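Local coordinates for L-lysine 6-oxidase (Marinomonas mediterranea, PDB 3WEU), which oxidatively deaminates L-lysine at its epsilon carbon with a cysteine tryptophylquinone cofactor, releasing hydrogen peroxide that makes the secreted enzyme antibacterial, at residues V46-D51 with E647-H652; G140-S145 with I155-E160; M148-I153 with L182-T187; I518-F523 with K569-P574; T534-S539 with A562-D567. One frame throughout, in Å; residues are numbered along the deposited sequence.

Contact 1 of 5, residues V46-D51 with E647-H652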
# COMPACT_ATOMS: atom_id res chain seq x y z
N VAL A 46 18.79 -35.57 17.04
CA VAL A 46 18.40 -34.27 17.60
C VAL A 46 17.37 -34.40 18.71
O VAL A 46 16.39 -35.13 18.59
CB VAL A 46 17.84 -33.37 16.49
CG1 VAL A 46 16.60 -33.99 15.91
CG2 VAL A 46 17.49 -31.98 17.00
N VAL A 47 17.61 -33.67 19.79
CA VAL A 47 16.63 -33.57 20.84
C VAL A 47 15.68 -32.45 20.45
O VAL A 47 14.55 -32.76 20.09
CB VAL A 47 17.31 -33.33 22.19
CG1 VAL A 47 16.27 -33.16 23.29
CG2 VAL A 47 18.29 -34.47 22.50
N ASN A 48 16.08 -31.18 20.54
CA ASN A 48 15.25 -30.08 20.07
C ASN A 48 15.79 -29.38 18.83
O ASN A 48 16.97 -29.12 18.77
CB ASN A 48 15.06 -29.05 21.17
CG ASN A 48 14.27 -29.60 22.37
OD1 ASN A 48 13.39 -30.42 22.26
ND2 ASN A 48 14.65 -29.16 23.51
N PHE A 49 14.93 -29.06 17.87
CA PHE A 49 15.38 -28.40 16.68
C PHE A 49 15.67 -26.92 16.95
O PHE A 49 16.42 -26.26 16.18
CB PHE A 49 14.30 -28.47 15.62
CG PHE A 49 14.08 -29.82 15.07
CD1 PHE A 49 12.97 -30.57 15.46
CD2 PHE A 49 14.99 -30.35 14.12
CE1 PHE A 49 12.74 -31.85 14.91
CE2 PHE A 49 14.73 -31.63 13.58
CZ PHE A 49 13.65 -32.36 13.99
N LYS A 50 15.03 -26.39 17.98
CA LYS A 50 15.12 -24.97 18.32
C LYS A 50 15.79 -24.83 19.68
O LYS A 50 15.74 -25.72 20.52
CB LYS A 50 13.75 -24.30 18.39
CG LYS A 50 12.95 -24.40 17.10
CD LYS A 50 11.79 -23.46 17.14
CE LYS A 50 10.84 -23.67 15.97
NZ LYS A 50 9.69 -22.81 15.97
N ASP A 51 16.42 -23.70 19.90
CA ASP A 51 16.99 -23.44 21.22
C ASP A 51 15.92 -22.94 22.15
O ASP A 51 14.73 -22.87 21.81
CB ASP A 51 18.15 -22.43 21.09
CG ASP A 51 17.73 -21.07 20.73
OD1 ASP A 51 16.54 -20.68 20.73
OD2 ASP A 51 18.63 -20.30 20.40
N GLU A 647 2.91 -31.59 15.22
CA GLU A 647 3.69 -30.37 15.45
C GLU A 647 4.46 -30.53 16.76
O GLU A 647 3.94 -31.08 17.75
CB GLU A 647 2.75 -29.15 15.70
CG GLU A 647 2.17 -28.60 14.41
CD GLU A 647 1.47 -27.28 14.57
OE1 GLU A 647 0.92 -27.06 15.65
OE2 GLU A 647 1.54 -26.50 13.62
N THR A 648 5.67 -30.01 16.77
CA THR A 648 6.48 -29.84 17.99
C THR A 648 7.17 -28.45 17.84
O THR A 648 7.47 -28.02 16.69
CB THR A 648 7.57 -30.95 18.13
OG1 THR A 648 8.48 -30.94 17.01
CG2 THR A 648 6.93 -32.38 18.21
N GLU A 649 7.47 -27.81 18.97
CA GLU A 649 8.34 -26.66 19.02
C GLU A 649 7.82 -25.42 18.25
O GLU A 649 8.59 -24.50 17.91
CB GLU A 649 9.75 -27.00 18.58
CG GLU A 649 10.42 -28.07 19.43
CD GLU A 649 11.89 -28.23 19.09
OE1 GLU A 649 12.66 -27.28 19.41
OE2 GLU A 649 12.26 -29.29 18.49
N ARG A 650 6.50 -25.32 18.10
CA ARG A 650 5.91 -24.09 17.50
C ARG A 650 6.06 -22.98 18.52
O ARG A 650 5.89 -23.23 19.70
CB ARG A 650 4.42 -24.29 17.19
CG ARG A 650 3.93 -23.32 16.12
CD ARG A 650 2.45 -23.41 15.82
NE ARG A 650 2.16 -22.99 14.44
CZ ARG A 650 1.46 -21.92 14.06
NH1 ARG A 650 0.84 -21.12 14.91
NH2 ARG A 650 1.34 -21.67 12.78
N ASN A 651 6.35 -21.75 18.10
CA ASN A 651 6.49 -20.62 19.07
C ASN A 651 5.10 -19.99 19.22
O ASN A 651 4.76 -18.92 18.62
CB ASN A 651 7.52 -19.63 18.60
CG ASN A 651 8.89 -20.29 18.29
OD1 ASN A 651 9.12 -21.42 18.52
ND2 ASN A 651 9.78 -19.51 17.80
N HIS A 652 4.31 -20.68 20.02
CA HIS A 652 2.90 -20.34 20.13
C HIS A 652 2.72 -18.93 20.69
O HIS A 652 1.74 -18.23 20.35
CB HIS A 652 2.17 -21.28 21.08
CG HIS A 652 2.15 -22.69 20.62
ND1 HIS A 652 1.55 -23.09 19.45
CD2 HIS A 652 2.72 -23.80 21.17
CE1 HIS A 652 1.71 -24.39 19.32
NE2 HIS A 652 2.42 -24.85 20.35
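The side chains of Lys50 and Glu649 run antiparallel alongside one another, and each ends on the other's backbone. Lys50 CB sits 3.3 Å from Glu649 OE1, and CG is still beside that oxygen. The extended chain then carries the tip across to the Glu649 backbone: Lys50 CD is near both Glu649 O and Asn651 OD1, and Lys50 CE is 3.1 Å from Glu649 O. Lys50 NZ gives hydrogen bonds to Glu649 O at 2.8 Å and to Asn651 OD1 at 3.0 Å, the latter met from above the amide carbonyl plane. NZ also bonds to Ser627 O and Leu629 O, so four oxygens surround the ammonium group. The contact joins the loop between strands 42-43 and 58-66, in the N-terminal region, to the chain leaving the antiparallel pair 631-634 and 645-648; Asn651 is the centre of an inverse gamma turn there. Glu649 in turn grips two successive peptide N-H groups. Its OE2 accepts from Phe49 N at 2.8 Å through the syn lone pair, with an N-H...O angle of 164°, and OE1 accepts from Lys50 N at 2.9 Å. Asn651 ND2 turns to Gly54 O.

Contact 2 of 5, residues G140-S145 with I155-E160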
# COMPACT_ATOMS: atom_id res chain seq x y z
N GLY A 140 33.84 -14.31 -1.21
CA GLY A 140 35.02 -15.11 -1.50
C GLY A 140 35.00 -16.44 -0.77
O GLY A 140 34.09 -16.64 0.06
N PRO A 141 35.98 -17.30 -1.06
CA PRO A 141 36.28 -18.56 -0.53
C PRO A 141 36.84 -18.36 0.86
O PRO A 141 37.26 -17.24 1.22
CB PRO A 141 37.30 -19.15 -1.49
CG PRO A 141 38.02 -17.98 -2.06
CD PRO A 141 36.95 -16.94 -2.14
N ARG A 142 36.56 -19.34 1.70
CA ARG A 142 37.24 -19.44 2.99
C ARG A 142 37.84 -20.81 3.00
O ARG A 142 37.32 -21.73 2.33
CB ARG A 142 36.27 -19.31 4.18
CG ARG A 142 35.58 -17.99 4.41
CD ARG A 142 36.53 -16.82 4.66
NE ARG A 142 35.84 -15.56 4.69
CZ ARG A 142 35.47 -14.86 3.62
NH1 ARG A 142 35.67 -15.33 2.42
NH2 ARG A 142 34.82 -13.74 3.77
N SER A 143 38.90 -20.99 3.79
CA SER A 143 39.61 -22.26 3.99
C SER A 143 39.69 -22.61 5.47
O SER A 143 39.75 -21.74 6.36
CB SER A 143 41.03 -22.12 3.46
OG SER A 143 40.92 -22.03 2.04
N VAL A 144 39.64 -23.89 5.75
CA VAL A 144 39.80 -24.38 7.08
C VAL A 144 40.65 -25.63 7.01
O VAL A 144 40.60 -26.38 6.05
CB VAL A 144 38.36 -24.56 7.64
CG1 VAL A 144 37.68 -25.82 7.12
CG2 VAL A 144 38.34 -24.50 9.08
N SER A 145 41.44 -25.86 8.05
CA SER A 145 42.21 -27.07 8.21
C SER A 145 42.62 -27.27 9.64
O SER A 145 42.62 -26.34 10.46
CB SER A 145 43.46 -27.03 7.39
OG SER A 145 44.27 -25.92 7.80
N ILE A 155 31.62 -10.72 6.10
CA ILE A 155 31.98 -9.47 5.40
C ILE A 155 33.19 -8.89 6.04
O ILE A 155 33.83 -8.10 5.41
CB ILE A 155 30.88 -8.42 5.40
CG1 ILE A 155 30.58 -7.90 6.79
CG2 ILE A 155 29.68 -8.99 4.66
CD1 ILE A 155 29.64 -6.70 6.79
N ASN A 156 33.53 -9.35 7.24
CA ASN A 156 34.73 -8.83 7.94
C ASN A 156 36.01 -9.67 7.76
O ASN A 156 37.03 -9.35 8.32
CB ASN A 156 34.39 -8.67 9.42
CG ASN A 156 33.31 -7.64 9.63
OD1 ASN A 156 33.32 -6.61 8.99
ND2 ASN A 156 32.36 -7.90 10.50
N ASN A 157 36.03 -10.73 6.96
CA ASN A 157 37.29 -11.49 6.77
C ASN A 157 37.44 -11.95 5.33
O ASN A 157 37.87 -13.03 4.99
CB ASN A 157 37.36 -12.61 7.81
CG ASN A 157 36.30 -13.68 7.58
OD1 ASN A 157 35.37 -13.51 6.75
ND2 ASN A 157 36.52 -14.83 8.21
N ILE A 158 37.04 -11.06 4.43
CA ILE A 158 37.13 -11.35 3.03
C ILE A 158 38.62 -11.33 2.77
O ILE A 158 39.25 -10.35 3.08
CB ILE A 158 36.47 -10.22 2.20
CG1 ILE A 158 34.97 -10.22 2.40
CG2 ILE A 158 36.88 -10.35 0.72
CD1 ILE A 158 34.30 -8.91 2.05
N PRO A 159 39.18 -12.37 2.18
CA PRO A 159 40.61 -12.32 1.89
C PRO A 159 41.04 -11.17 0.94
O PRO A 159 40.29 -10.80 0.05
CB PRO A 159 40.93 -13.66 1.25
CG PRO A 159 39.65 -14.44 1.28
CD PRO A 159 38.52 -13.58 1.68
N GLU A 160 42.22 -10.61 1.17
CA GLU A 160 42.73 -9.51 0.32
C GLU A 160 42.91 -9.96 -1.14
O GLU A 160 42.78 -9.18 -2.05
CB GLU A 160 44.08 -8.99 0.88
CG GLU A 160 43.92 -8.22 2.16
CD GLU A 160 45.24 -7.63 2.64
OE1 GLU A 160 46.14 -7.38 1.80
OE2 GLU A 160 45.38 -7.43 3.87
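Arg142 reaches from strand 137-145 to Asn157, and nearly all the polar atoms at its end can be accounted for. The side chain bends at chi2 (-61°), and the guanidinium ends with Asn157 OD1 in its plane at the edge. That oxygen accepts from Arg142 NH2 at 3.0 Å and, more weakly, from Arg142 NE at 2.9 Å, where the N-H...O angle is 148°. NH2 meets OD1 from above the amide carbonyl plane; the guanidinium and amide planes are 71° apart. Ser154 N is a further donor to the same OD1, while Asn157 ND2 is satisfied by Glu152 O. On the other side of the guanidinium, Arg142 NH1 turns back to the residue before it, donating to Pro141 O at 2.8 Å; it has a second acceptor in Leu139 O. Arg142 NH2 bonds also to Ser154 O, and NE has a weak bond to Glu152 O. Asn157 O lies 3.0 Å above the guanidinium plane, offset toward the rim; its 3.3 Å approach to Arg142 NE has too poor an angle for a hydrogen bond. Pro159 covers the guanidinium as well, its CD 3.4 Å from Arg142 NH1, and Pro159 CG rests 3.7 Å from Pro141 O. What results is a buried arginine whose guanidinium bridges carbonyl oxygens of strand 137-145 and of the chain around residues 152-157, within a curled beta-sheet consistent with the E-set relationship of the N-terminal region.

Contact 3 of 5, residues M148-I153 with L182-T187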
# COMPACT_ATOMS: atom_id res chain seq x y z
N MET A 148 39.58 -28.89 15.03
CA MET A 148 38.63 -27.96 15.63
C MET A 148 38.86 -26.49 15.21
O MET A 148 38.77 -25.58 16.00
CB MET A 148 38.66 -28.07 17.16
CG MET A 148 38.32 -29.46 17.66
SD MET A 148 36.57 -29.87 17.31
CE MET A 148 35.75 -28.54 18.12
N ALA A 149 38.95 -26.26 13.91
CA ALA A 149 39.02 -24.93 13.34
C ALA A 149 37.62 -24.33 13.15
O ALA A 149 36.64 -25.08 13.03
CB ALA A 149 39.73 -24.99 12.01
N THR A 150 37.54 -23.01 13.16
CA THR A 150 36.30 -22.29 12.90
C THR A 150 36.63 -21.03 12.16
O THR A 150 37.46 -20.24 12.63
CB THR A 150 35.59 -21.89 14.17
OG1 THR A 150 35.30 -23.02 14.96
CG2 THR A 150 34.27 -21.22 13.86
N VAL A 151 36.02 -20.80 10.99
CA VAL A 151 36.10 -19.50 10.32
C VAL A 151 34.76 -19.07 9.72
O VAL A 151 34.11 -19.85 9.01
CB VAL A 151 37.22 -19.47 9.28
CG1 VAL A 151 37.12 -20.58 8.34
CG2 VAL A 151 37.25 -18.16 8.50
N GLU A 152 34.33 -17.86 10.02
CA GLU A 152 33.09 -17.33 9.47
C GLU A 152 33.29 -16.97 8.00
O GLU A 152 34.36 -16.51 7.57
CB GLU A 152 32.69 -16.10 10.28
CG GLU A 152 31.24 -15.73 10.15
CD GLU A 152 30.23 -16.77 10.69
OE1 GLU A 152 30.67 -17.76 11.38
OE2 GLU A 152 29.00 -16.49 10.53
N ILE A 153 32.26 -17.16 7.21
CA ILE A 153 32.25 -16.57 5.86
C ILE A 153 31.64 -15.19 6.02
O ILE A 153 30.48 -14.93 5.70
CB ILE A 153 31.46 -17.45 4.86
CG1 ILE A 153 31.92 -18.92 4.86
CG2 ILE A 153 31.58 -16.95 3.44
CD1 ILE A 153 30.87 -19.83 4.20
N LEU A 182 27.50 -15.41 5.30
CA LEU A 182 26.90 -16.53 4.56
C LEU A 182 26.96 -17.89 5.29
O LEU A 182 26.40 -18.88 4.86
CB LEU A 182 27.59 -16.60 3.24
CG LEU A 182 26.85 -16.03 1.98
CD1 LEU A 182 25.54 -15.28 2.02
CD2 LEU A 182 27.80 -15.90 0.81
N GLY A 183 27.74 -17.93 6.36
CA GLY A 183 27.79 -19.08 7.21
C GLY A 183 29.14 -19.27 7.87
O GLY A 183 29.85 -18.30 8.11
N THR A 184 29.45 -20.52 8.19
CA THR A 184 30.61 -20.84 9.04
C THR A 184 31.26 -22.13 8.56
O THR A 184 30.56 -23.12 8.31
CB THR A 184 30.15 -21.02 10.50
OG1 THR A 184 29.29 -19.95 10.94
CG2 THR A 184 31.33 -21.16 11.44
N LEU A 185 32.58 -22.19 8.45
CA LEU A 185 33.30 -23.42 8.17
C LEU A 185 33.96 -23.87 9.47
O LEU A 185 34.44 -23.04 10.27
CB LEU A 185 34.45 -23.26 7.16
CG LEU A 185 34.07 -22.71 5.81
CD1 LEU A 185 35.25 -22.85 4.87
CD2 LEU A 185 32.83 -23.44 5.26
N ARG A 186 33.87 -25.16 9.73
CA ARG A 186 34.58 -25.74 10.85
C ARG A 186 35.31 -27.00 10.41
O ARG A 186 35.01 -27.56 9.34
CB ARG A 186 33.61 -26.11 11.95
CG ARG A 186 33.13 -24.96 12.76
CD ARG A 186 32.05 -25.42 13.73
NE ARG A 186 31.71 -24.40 14.74
CZ ARG A 186 32.21 -24.32 15.98
NH1 ARG A 186 33.15 -25.11 16.42
NH2 ARG A 186 31.79 -23.37 16.78
N THR A 187 36.17 -27.50 11.28
CA THR A 187 36.64 -28.84 11.22
C THR A 187 36.35 -29.48 12.55
O THR A 187 36.24 -28.79 13.56
CB THR A 187 38.13 -29.01 10.96
OG1 THR A 187 38.87 -28.28 11.96
CG2 THR A 187 38.49 -28.57 9.48
O HOH W 1 35.30 -26.48 14.98
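Val151 and Leu185 face each other as an antiparallel hydrogen-bonded pair, with Val151 N to Leu185 O at 2.8 Å and Leu185 N to Val151 O at 2.9 Å. Their side chains run alongside each other from the same face, Val151 CG1 being 4.0 Å from Leu185 CB. Ile153 joins them there, and both it and Leu185 are buried: Leu89 of strand 80-91 packs on Ile153 and Val87 on Leu185, and Arg142 of strand 137-145 also touches Leu185. The other face carries polar groups. Within it Thr184 is buried, and its OG1 donates to Glu152 OE1 at only 2.6 Å, meeting the carboxylate from above its plane; Arg58 is a second partner of that hydroxyl. Glu152 OE2 is held by Ser181 and Tyr199. Farther along, the contact opens toward solvent at exposed Thr150, whose OG1 lies 3.3 Å above the guanidinium plane of Arg186 with no bond between them. There a water takes over part of the bonding: it accepts from Arg186 NH1 and donates to Ala149 O and Thr187 O, while Arg186 NH2 is salt-bridged to Asp20. At this end a side chain also serves as acceptor. Thr187 holds OG1 between the backbone N and the carbonyl carbon (chi1 56°), where it takes the hydrogen of Ala149 N at 2.8 Å and 170° and also hydrogen-bonds Gly146 O; Thr187 N returns a bond to Ala149 O. An angle of 157° between the strand axes identifies a twisted antiparallel pair, part of the large curled sheet of the N-terminal region.

Contact 4 of 5, residues I518-F523 with K569-P574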
# COMPACT_ATOMS: atom_id res chain seq x y z
N ILE A 518 -0.71 -25.18 -1.54
CA ILE A 518 -1.61 -25.87 -2.42
C ILE A 518 -1.77 -25.03 -3.69
O ILE A 518 -1.42 -23.81 -3.70
CB ILE A 518 -2.98 -26.13 -1.80
CG1 ILE A 518 -3.72 -24.84 -1.36
CG2 ILE A 518 -2.79 -27.04 -0.57
CD1 ILE A 518 -4.50 -24.16 -2.47
N GLN A 519 -2.26 -25.70 -4.73
CA GLN A 519 -2.65 -24.97 -5.96
C GLN A 519 -4.01 -25.46 -6.36
O GLN A 519 -4.27 -26.65 -6.28
CB GLN A 519 -1.66 -25.31 -7.07
CG GLN A 519 -1.72 -24.34 -8.23
CD GLN A 519 -1.16 -22.98 -7.96
OE1 GLN A 519 -0.30 -22.78 -7.10
NE2 GLN A 519 -1.67 -21.98 -8.72
N THR A 520 -4.90 -24.55 -6.79
CA THR A 520 -6.15 -24.93 -7.38
C THR A 520 -5.92 -25.00 -8.88
O THR A 520 -5.70 -23.96 -9.54
CB THR A 520 -7.16 -23.81 -6.95
OG1 THR A 520 -7.36 -23.98 -5.51
CG2 THR A 520 -8.43 -24.00 -7.60
N VAL A 521 -5.96 -26.20 -9.43
CA VAL A 521 -5.49 -26.52 -10.80
C VAL A 521 -6.66 -26.94 -11.71
O VAL A 521 -7.41 -27.90 -11.44
CB VAL A 521 -4.44 -27.65 -10.79
CG1 VAL A 521 -3.80 -27.78 -12.16
CG2 VAL A 521 -3.38 -27.39 -9.69
N ASN A 522 -6.81 -26.22 -12.83
CA ASN A 522 -7.84 -26.51 -13.80
C ASN A 522 -7.58 -27.92 -14.36
O ASN A 522 -6.40 -28.24 -14.67
CB ASN A 522 -7.77 -25.52 -14.99
CG ASN A 522 -8.62 -25.99 -16.13
OD1 ASN A 522 -8.15 -26.64 -17.03
ND2 ASN A 522 -9.90 -25.81 -15.99
N PHE A 523 -8.62 -28.68 -14.63
CA PHE A 523 -8.38 -29.96 -15.27
C PHE A 523 -9.22 -30.22 -16.54
O PHE A 523 -9.42 -31.36 -16.93
CB PHE A 523 -8.52 -31.08 -14.28
CG PHE A 523 -9.84 -31.16 -13.59
CD1 PHE A 523 -10.81 -32.02 -14.04
CD2 PHE A 523 -10.08 -30.48 -12.40
CE1 PHE A 523 -12.03 -32.19 -13.38
CE2 PHE A 523 -11.30 -30.62 -11.74
CZ PHE A 523 -12.29 -31.46 -12.23
N LYS A 569 -6.58 -13.12 -13.53
CA LYS A 569 -5.87 -14.40 -13.60
C LYS A 569 -6.32 -15.23 -12.43
O LYS A 569 -5.74 -15.08 -11.36
CB LYS A 569 -4.35 -14.20 -13.48
CG LYS A 569 -3.76 -13.30 -14.56
CD LYS A 569 -2.30 -13.57 -14.92
CE LYS A 569 -1.41 -13.99 -13.75
NZ LYS A 569 -1.28 -13.08 -12.57
N VAL A 570 -7.32 -16.08 -12.63
CA VAL A 570 -7.75 -17.03 -11.64
C VAL A 570 -7.81 -18.42 -12.24
O VAL A 570 -7.96 -18.54 -13.41
CB VAL A 570 -9.13 -16.68 -11.08
CG1 VAL A 570 -9.03 -15.30 -10.39
CG2 VAL A 570 -10.21 -16.73 -12.15
N PRO A 571 -7.65 -19.43 -11.41
CA PRO A 571 -7.77 -20.78 -11.92
C PRO A 571 -9.07 -20.99 -12.65
O PRO A 571 -10.10 -20.62 -12.17
CB PRO A 571 -7.72 -21.63 -10.62
CG PRO A 571 -6.90 -20.80 -9.64
CD PRO A 571 -7.36 -19.39 -9.96
N LEU A 572 -9.01 -21.53 -13.84
CA LEU A 572 -10.21 -21.83 -14.60
C LEU A 572 -10.96 -22.99 -13.98
O LEU A 572 -10.39 -24.06 -13.85
CB LEU A 572 -9.88 -22.18 -16.04
CG LEU A 572 -11.08 -22.44 -16.95
CD1 LEU A 572 -11.86 -21.10 -17.18
CD2 LEU A 572 -10.62 -23.07 -18.23
N PRO A 573 -12.22 -22.81 -13.62
CA PRO A 573 -13.00 -23.97 -13.18
C PRO A 573 -13.28 -24.90 -14.36
O PRO A 573 -13.36 -24.40 -15.46
CB PRO A 573 -14.30 -23.38 -12.75
CG PRO A 573 -14.07 -21.93 -12.59
CD PRO A 573 -13.02 -21.56 -13.55
N PRO A 574 -13.43 -26.20 -14.15
CA PRO A 574 -13.38 -26.84 -12.85
C PRO A 574 -11.94 -27.13 -12.44
O PRO A 574 -11.06 -27.37 -13.30
CB PRO A 574 -14.18 -28.15 -13.07
CG PRO A 574 -13.82 -28.48 -14.49
CD PRO A 574 -13.87 -27.13 -15.20
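Asn522 and Phe523 close the end of strand 518-522 against Pro571-Pro574, where the chain comes off the long strand 557-571 and enters strand 575-579. Phe523 N donates to Pro574 O at 3.1 Å, and Asn522 CA sends a C-H toward the same oxygen at 3.4 Å. On Asn522, CG is anti to the backbone N (chi1 168°), and ND2 ends 2.8 Å from Leu572 O. That bond is fairly straight (163°) and the acceptor lies in the amide plane, but the donor stands above the Leu572 carbonyl plane. The rest of the amide is fixed by the following residues, Ser524 OG binding ND2 and Glu525 N binding OD1. The bond from Phe523 N to Pro574 O continues the antiparallel ladder of strands 518-522 and 575-579, in which Val521 pairs with Tyr576 and Gln519 with Ser578. Cys516 and Trp581, the cross-linked cofactor pair, flank the other end of this two-stranded sheet in sequence. Pro574, preceded by a cis peptide bond, sets its ring over one face of Phe523: Pro574 CG is 4.3 Å from the Phe523 ring centroid and 18° off the normal, a CH-pi contact offset toward the rim. Farther back along the two segments Pro571 CB lies 3.3 Å from Thr520 O, and the Thr520 side chain meets the Pro571 ring at about a right angle, Thr520 CG2 to Pro571 CB 3.9 Å.

Contact 5 of 5, residues T534-S539 with A562-D567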
# COMPACT_ATOMS: atom_id res chain seq x y z
N THR A 534 -15.04 -12.86 -15.14
CA THR A 534 -15.94 -11.71 -14.92
C THR A 534 -17.16 -12.25 -14.30
O THR A 534 -17.87 -13.12 -14.89
CB THR A 534 -16.23 -10.94 -16.21
OG1 THR A 534 -14.99 -10.46 -16.75
CG2 THR A 534 -17.16 -9.71 -15.99
N GLU A 535 -17.45 -11.74 -13.09
CA GLU A 535 -18.63 -12.11 -12.33
C GLU A 535 -19.55 -10.87 -12.30
O GLU A 535 -19.15 -9.84 -11.74
CB GLU A 535 -18.29 -12.51 -10.90
CG GLU A 535 -19.54 -13.02 -10.17
CD GLU A 535 -19.40 -13.17 -8.65
OE1 GLU A 535 -18.31 -12.98 -8.13
OE2 GLU A 535 -20.42 -13.48 -7.99
N THR A 536 -20.69 -10.96 -12.95
CA THR A 536 -21.68 -9.85 -13.00
C THR A 536 -22.89 -10.27 -12.21
O THR A 536 -23.49 -11.31 -12.48
CB THR A 536 -22.07 -9.53 -14.43
OG1 THR A 536 -20.85 -9.28 -15.16
CG2 THR A 536 -22.94 -8.27 -14.51
N VAL A 537 -23.27 -9.47 -11.20
CA VAL A 537 -24.41 -9.78 -10.38
C VAL A 537 -25.41 -8.66 -10.59
O VAL A 537 -25.12 -7.51 -10.28
CB VAL A 537 -24.05 -9.88 -8.90
CG1 VAL A 537 -25.30 -10.22 -8.10
CG2 VAL A 537 -23.02 -10.99 -8.66
N THR A 538 -26.55 -8.98 -11.19
CA THR A 538 -27.60 -8.02 -11.47
C THR A 538 -28.76 -8.29 -10.53
O THR A 538 -29.29 -9.40 -10.52
CB THR A 538 -28.06 -8.15 -12.89
OG1 THR A 538 -26.94 -7.93 -13.73
CG2 THR A 538 -29.13 -7.10 -13.19
N SER A 539 -29.13 -7.28 -9.72
CA SER A 539 -30.10 -7.46 -8.63
C SER A 539 -31.24 -6.46 -8.76
O SER A 539 -30.99 -5.27 -8.90
CB SER A 539 -29.43 -7.23 -7.30
OG SER A 539 -28.40 -8.16 -7.05
N ALA A 562 -26.24 -3.34 -10.21
CA ALA A 562 -25.35 -4.41 -10.70
C ALA A 562 -23.96 -4.17 -10.19
O ALA A 562 -23.54 -3.01 -9.89
CB ALA A 562 -25.36 -4.52 -12.20
N THR A 563 -23.26 -5.29 -9.99
CA THR A 563 -21.85 -5.23 -9.67
C THR A 563 -21.13 -6.09 -10.73
O THR A 563 -21.73 -7.06 -11.26
CB THR A 563 -21.53 -5.71 -8.26
OG1 THR A 563 -21.79 -7.09 -8.19
CG2 THR A 563 -22.36 -4.97 -7.16
N LYS A 564 -19.93 -5.66 -11.06
CA LYS A 564 -19.08 -6.33 -12.05
C LYS A 564 -17.73 -6.49 -11.44
O LYS A 564 -17.01 -5.54 -11.19
CB LYS A 564 -19.01 -5.59 -13.36
CG LYS A 564 -18.50 -6.51 -14.50
CD LYS A 564 -18.36 -5.84 -15.87
CE LYS A 564 -17.57 -4.55 -15.73
NZ LYS A 564 -16.68 -4.21 -16.87
N ASN A 565 -17.39 -7.73 -11.11
CA ASN A 565 -16.04 -8.01 -10.61
C ASN A 565 -15.17 -8.76 -11.62
O ASN A 565 -15.53 -9.88 -12.03
CB ASN A 565 -16.13 -8.82 -9.34
CG ASN A 565 -15.08 -8.41 -8.33
OD1 ASN A 565 -15.26 -7.38 -7.68
ND2 ASN A 565 -13.97 -9.16 -8.23
N VAL A 566 -14.07 -8.17 -12.02
CA VAL A 566 -13.16 -8.78 -12.93
C VAL A 566 -11.87 -9.19 -12.22
O VAL A 566 -11.29 -8.42 -11.50
CB VAL A 566 -12.86 -7.83 -14.09
CG1 VAL A 566 -12.07 -8.55 -15.16
CG2 VAL A 566 -14.16 -7.28 -14.64
N ASP A 567 -11.48 -10.45 -12.36
CA ASP A 567 -10.18 -10.89 -11.89
C ASP A 567 -9.46 -11.36 -13.09
O ASP A 567 -9.95 -12.28 -13.80
CB ASP A 567 -10.30 -12.05 -10.91
CG ASP A 567 -11.04 -11.68 -9.66
OD1 ASP A 567 -10.41 -11.12 -8.75
OD2 ASP A 567 -12.25 -11.93 -9.58
O HOH W 2 -19.90 -8.94 -9.11
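Thr534, Thr536 and Thr538 share one face of a two-stranded beta-ribbon with Ala562, Lys564 and Val566, and Glu535 and Val537 share the other with Thr563 and Asn565. Of the two long edges, that of strand 562-567 meets the second subunit, to which the Lys564 backbone is hydrogen-bonded and whose Asn682 packs on Thr563. On the threonine-rich face the contacts run between neighbours pointing the same way. Thr534 OG1 lies 3.8 Å from Val566 CG1, and Thr536 OG1 is 3.7 Å from Lys564 CG. Lys564 has CG anti to the backbone N (chi1 -162°), which places that carbon between Thr536 and Thr534, whose CG2 is 3.8 Å away; the chain then bends and its end leads off. Across the other face Val537 CB rests 3.7 Å from Thr563 OG1. A water bridges here, donating to Glu535 O and sharing a hydrogen bond with Thr563 OG1. The backbone is regular. Glu535 and Asn565 exchange two bonds as a hydrogen-bonded pair, Glu535 N to Asn565 O at 2.9 Å with an angle of 175°, and Val537 and Thr563 exchange two more. With the strand axes 174° apart and 4.7 Å at their closest, on the surface and far from the chain's centre, the geometry is that of an extended antiparallel beta-ribbon, an arm reaching out to the partner subunit.

Overall arrangement
Four of the contacts fall into two pairs, while contact 1 spans the chain, its two segments enclosing all four others in sequence. Contacts 2 and 3, centres 10 Å apart, touch directly, Val144 CG2 lying 3.3 Å from Ala149 CB, and both reach the same curled N-terminal sheet. Contacts 4 and 5, centres 20 Å apart, share strand 557-571 and lie on the opposite side of the chain's centre, contact 4 with its centre 46 Å from that of contact 3. Contact 1 ties the N-terminal region to the last part of the chain, its centre 25 Å from that of contact 3 and 35 Å from that of contact 4. Contact 4 is closest in sequence to the Cys516-Trp581 cofactor, whereas contact 5 reaches the second subunit.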